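Proteolytically activated form of PPO4 Tyrosinase (Agaricus bisporus var. bisporus H97, PDB 4OUA) oxidises monophenols to o-diphenols and these to reactive o-quinones at a pair of copper ions, the first step of melanin synthesis. Local coordinates at residues P164-F177 with H265-I277. Sequence-based numbering, arbitrary orientation.
Sequences PILRYSFHPIDPSF and HMTHALFAAFDPI
In one of two loops that pack together in the tyrosinase central domain, D275 OD1 is gripped twice, by a nearly straight capping bond from I277 N (3.1 Å) and by a salt bridge with R191 NH2, while the adjoining P276 rests its CB against I165 O of the facing loop. The capped turn leads into helix 277-295, which carries the copper ligand H282. No hydrogen bond crosses between 164-177 and 265-277; the join illustrates how an aromatic cluster, here F170, F177, F271 and F274, can fasten irregular chain together. F271 points an edge at F177 in a T-shaped pair with the planes at 83°. F271 CE1 stands over the centre of the F177 ring, 3.6 Å from F177 CD1. F177 in turn presents its own edge to the face of F274 in an offset edge-to-face arrangement, F177 CZ being 3.7 Å from F274 CE2. F170 completes the cluster: a chi1 of -69° turns its ring away from its own carbonyl carbon and toward F274. There F170 CE2 sits above the rim of one F274 face, 3.5 Å from F274 CD1. Close by, A269 O accepts a hydrogen bond from ND1 of the copper ligand H56, which makes it a second-shell atom of that site. At the other end P276 packs against backbone, its CG 3.5 Å from P164 O and its CD 3.8 Å from Y168 N.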
# COMPACT_ATOMS: atom_id res chain seq x y z
N PRO A 164 -10.12 13.32 -0.90
CA PRO A 164 -9.43 12.62 -1.98
C PRO A 164 -9.16 11.16 -1.65
O PRO A 164 -8.70 10.41 -2.51
CB PRO A 164 -8.13 13.41 -2.12
CG PRO A 164 -7.86 13.91 -0.74
CD PRO A 164 -9.21 14.19 -0.13
N ILE A 165 -9.43 10.77 -0.41
CA ILE A 165 -9.17 9.41 0.05
C ILE A 165 -10.25 8.43 -0.40
O ILE A 165 -9.98 7.24 -0.58
CB ILE A 165 -9.04 9.35 1.59
CG1 ILE A 165 -7.91 10.26 2.06
CG2 ILE A 165 -8.81 7.93 2.06
CD1 ILE A 165 -7.68 10.22 3.55
N LEU A 166 -11.46 8.94 -0.60
CA LEU A 166 -12.59 8.09 -0.99
C LEU A 166 -12.40 7.47 -2.37
O LEU A 166 -12.61 6.27 -2.56
CB LEU A 166 -13.89 8.89 -0.96
CG LEU A 166 -14.40 9.33 0.41
CD1 LEU A 166 -15.80 9.91 0.30
CD2 LEU A 166 -14.39 8.17 1.40
N ARG A 167 -11.99 8.28 -3.34
CA ARG A 167 -11.92 7.82 -4.72
C ARG A 167 -10.96 8.66 -5.56
O ARG A 167 -10.71 9.82 -5.24
CB ARG A 167 -13.31 7.85 -5.35
CG ARG A 167 -13.90 9.25 -5.44
CD ARG A 167 -15.36 9.23 -5.85
NE ARG A 167 -16.20 8.55 -4.86
CZ ARG A 167 -16.75 9.15 -3.81
NH1 ARG A 167 -16.55 10.44 -3.59
NH2 ARG A 167 -17.51 8.45 -2.97
N TYR A 168 -10.44 8.08 -6.63
CA TYR A 168 -9.67 8.83 -7.61
C TYR A 168 -10.51 9.10 -8.85
O TYR A 168 -11.24 8.22 -9.32
CB TYR A 168 -8.39 8.08 -8.00
CG TYR A 168 -7.69 8.68 -9.20
CD1 TYR A 168 -7.05 9.91 -9.10
CD2 TYR A 168 -7.67 8.02 -10.42
CE1 TYR A 168 -6.41 10.47 -10.20
CE2 TYR A 168 -7.03 8.57 -11.52
CZ TYR A 168 -6.40 9.80 -11.40
OH TYR A 168 -5.76 10.35 -12.48
N SER A 169 -10.41 10.32 -9.37
CA SER A 169 -11.13 10.68 -10.58
C SER A 169 -10.20 10.64 -11.79
O SER A 169 -9.25 11.40 -11.87
CB SER A 169 -11.75 12.08 -10.45
OG SER A 169 -12.66 12.14 -9.36
N PHE A 170 -10.48 9.73 -12.71
CA PHE A 170 -9.68 9.61 -13.92
C PHE A 170 -9.85 10.84 -14.81
O PHE A 170 -10.96 11.36 -14.97
CB PHE A 170 -10.05 8.34 -14.70
CG PHE A 170 -9.65 7.07 -14.01
CD1 PHE A 170 -10.52 6.44 -13.13
CD2 PHE A 170 -8.41 6.50 -14.23
CE1 PHE A 170 -10.16 5.27 -12.49
CE2 PHE A 170 -8.04 5.32 -13.60
CZ PHE A 170 -8.92 4.71 -12.73
N HIS A 171 -8.75 11.30 -15.39
CA HIS A 171 -8.77 12.44 -16.29
C HIS A 171 -7.65 12.35 -17.32
O HIS A 171 -6.56 12.90 -17.12
CB HIS A 171 -8.66 13.75 -15.50
CG HIS A 171 -7.55 13.76 -14.48
ND1 HIS A 171 -6.25 14.05 -14.81
CD2 HIS A 171 -7.56 13.50 -13.16
CE1 HIS A 171 -5.50 13.98 -13.72
NE2 HIS A 171 -6.27 13.64 -12.71
N PRO A 172 -7.92 11.66 -18.43
CA PRO A 172 -9.20 10.99 -18.67
C PRO A 172 -9.16 9.52 -18.29
O PRO A 172 -8.18 9.06 -17.70
CB PRO A 172 -9.37 11.15 -20.18
CG PRO A 172 -7.97 11.04 -20.70
CD PRO A 172 -7.05 11.61 -19.63
N ILE A 173 -10.22 8.79 -18.61
CA ILE A 173 -10.19 7.34 -18.50
C ILE A 173 -9.24 6.81 -19.56
O ILE A 173 -9.53 6.89 -20.75
CB ILE A 173 -11.59 6.71 -18.67
CG1 ILE A 173 -12.53 7.19 -17.57
CG2 ILE A 173 -11.49 5.19 -18.66
CD1 ILE A 173 -13.93 6.63 -17.68
N ASP A 174 -8.10 6.28 -19.12
CA ASP A 174 -7.04 5.85 -20.03
C ASP A 174 -7.55 4.90 -21.11
O ASP A 174 -8.40 4.05 -20.85
CB ASP A 174 -5.91 5.19 -19.24
CG ASP A 174 -4.67 4.94 -20.10
OD1 ASP A 174 -4.65 3.93 -20.83
OD2 ASP A 174 -3.73 5.75 -20.04
N PRO A 175 -7.02 5.05 -22.33
CA PRO A 175 -7.40 4.23 -23.49
C PRO A 175 -7.15 2.74 -23.29
O PRO A 175 -7.61 1.93 -24.10
CB PRO A 175 -6.50 4.78 -24.61
CG PRO A 175 -6.16 6.16 -24.18
CD PRO A 175 -6.06 6.10 -22.69
N SER A 176 -6.43 2.38 -22.23
CA SER A 176 -6.12 0.98 -21.96
C SER A 176 -7.23 0.30 -21.16
O SER A 176 -7.12 -0.87 -20.80
CB SER A 176 -4.78 0.85 -21.23
OG SER A 176 -4.81 1.52 -19.98
N PHE A 177 -8.30 1.05 -20.88
CA PHE A 177 -9.43 0.52 -20.13
C PHE A 177 -10.57 0.09 -21.06
O PHE A 177 -11.59 -0.43 -20.61
CB PHE A 177 -9.97 1.55 -19.13
CG PHE A 177 -9.03 1.84 -17.99
CD1 PHE A 177 -7.73 1.38 -17.99
CD2 PHE A 177 -9.47 2.58 -16.90
CE1 PHE A 177 -6.88 1.66 -16.93
CE2 PHE A 177 -8.63 2.86 -15.84
CZ PHE A 177 -7.33 2.39 -15.86
N HIS A 265 -13.10 -1.72 -8.35
CA HIS A 265 -11.68 -1.56 -8.65
C HIS A 265 -10.77 -2.37 -7.72
O HIS A 265 -9.84 -3.02 -8.17
CB HIS A 265 -11.29 -0.08 -8.59
CG HIS A 265 -11.83 0.73 -9.73
ND1 HIS A 265 -13.13 1.21 -9.75
CD2 HIS A 265 -11.25 1.15 -10.88
CE1 HIS A 265 -13.32 1.88 -10.87
NE2 HIS A 265 -12.20 1.86 -11.57
N MET A 266 -11.06 -2.33 -6.42
CA MET A 266 -10.22 -2.99 -5.43
C MET A 266 -10.17 -4.51 -5.59
O MET A 266 -9.24 -5.16 -5.12
CB MET A 266 -10.70 -2.65 -4.01
CG MET A 266 -10.11 -1.38 -3.43
SD MET A 266 -8.33 -1.52 -3.12
CE MET A 266 -8.30 -2.69 -1.77
N THR A 267 -11.17 -5.08 -6.27
CA THR A 267 -11.22 -6.53 -6.44
C THR A 267 -10.72 -6.95 -7.82
O THR A 267 -11.01 -8.05 -8.29
CB THR A 267 -12.65 -7.07 -6.24
OG1 THR A 267 -12.63 -8.50 -6.30
CG2 THR A 267 -13.58 -6.53 -7.32
N HIS A 268 -9.96 -6.07 -8.47
CA HIS A 268 -9.38 -6.36 -9.77
C HIS A 268 -7.93 -5.85 -9.80
O HIS A 268 -7.69 -4.65 -9.71
CB HIS A 268 -10.20 -5.71 -10.89
CG HIS A 268 -9.96 -6.30 -12.24
ND1 HIS A 268 -8.72 -6.30 -12.84
CD2 HIS A 268 -10.80 -6.92 -13.10
CE1 HIS A 268 -8.81 -6.89 -14.02
NE2 HIS A 268 -10.06 -7.27 -14.20
N ALA A 269 -6.99 -6.78 -9.94
CA ALA A 269 -5.57 -6.45 -9.85
C ALA A 269 -5.13 -5.40 -10.86
O ALA A 269 -4.11 -4.73 -10.68
CB ALA A 269 -4.73 -7.71 -10.01
N LEU A 270 -5.90 -5.25 -11.93
CA LEU A 270 -5.55 -4.30 -12.99
C LEU A 270 -6.02 -2.89 -12.68
O LEU A 270 -5.64 -1.94 -13.36
CB LEU A 270 -6.13 -4.76 -14.33
CG LEU A 270 -5.65 -6.12 -14.86
CD1 LEU A 270 -6.35 -6.45 -16.17
CD2 LEU A 270 -4.14 -6.13 -15.04
N PHE A 271 -6.85 -2.75 -11.65
CA PHE A 271 -7.42 -1.45 -11.31
C PHE A 271 -7.34 -1.14 -9.81
O PHE A 271 -7.66 -0.03 -9.39
CB PHE A 271 -8.88 -1.38 -11.76
CG PHE A 271 -9.08 -1.60 -13.24
CD1 PHE A 271 -8.91 -0.56 -14.14
CD2 PHE A 271 -9.44 -2.85 -13.72
CE1 PHE A 271 -9.09 -0.77 -15.50
CE2 PHE A 271 -9.62 -3.06 -15.08
CZ PHE A 271 -9.45 -2.02 -15.96
N ALA A 272 -6.92 -2.12 -9.02
CA ALA A 272 -6.95 -2.00 -7.57
C ALA A 272 -6.10 -0.85 -7.04
O ALA A 272 -6.46 -0.20 -6.06
CB ALA A 272 -6.50 -3.31 -6.93
N ALA A 273 -4.97 -0.59 -7.70
CA ALA A 273 -4.04 0.43 -7.25
C ALA A 273 -4.63 1.84 -7.34
O ALA A 273 -4.26 2.73 -6.58
CB ALA A 273 -2.75 0.36 -8.05
N PHE A 274 -5.56 2.03 -8.27
CA PHE A 274 -6.15 3.35 -8.51
C PHE A 274 -7.03 3.81 -7.35
O PHE A 274 -7.28 5.01 -7.20
CB PHE A 274 -6.95 3.34 -9.81
CG PHE A 274 -6.11 3.19 -11.04
CD1 PHE A 274 -5.41 4.27 -11.56
CD2 PHE A 274 -6.01 1.96 -11.68
CE1 PHE A 274 -4.63 4.13 -12.69
CE2 PHE A 274 -5.23 1.82 -12.81
CZ PHE A 274 -4.54 2.90 -13.32
N ASP A 275 -7.50 2.88 -6.54
CA ASP A 275 -8.28 3.23 -5.35
C ASP A 275 -7.34 3.67 -4.23
O ASP A 275 -6.48 2.90 -3.81
CB ASP A 275 -9.15 2.05 -4.90
CG ASP A 275 -10.21 2.45 -3.89
OD1 ASP A 275 -9.94 3.29 -3.02
OD2 ASP A 275 -11.34 1.91 -3.98
N PRO A 276 -7.51 4.91 -3.76
CA PRO A 276 -6.66 5.52 -2.73
C PRO A 276 -6.48 4.66 -1.47
O PRO A 276 -5.46 4.77 -0.80
CB PRO A 276 -7.39 6.82 -2.39
CG PRO A 276 -8.13 7.16 -3.64
CD PRO A 276 -8.55 5.84 -4.23
N ILE A 277 -7.47 3.82 -1.17
CA ILE A 277 -7.40 3.00 0.03
C ILE A 277 -6.42 1.84 -0.15
O ILE A 277 -6.08 1.14 0.80
CB ILE A 277 -8.79 2.44 0.42
CG1 ILE A 277 -8.82 2.05 1.90
CG2 ILE A 277 -9.16 1.26 -0.47
CD1 ILE A 277 -10.15 1.51 2.36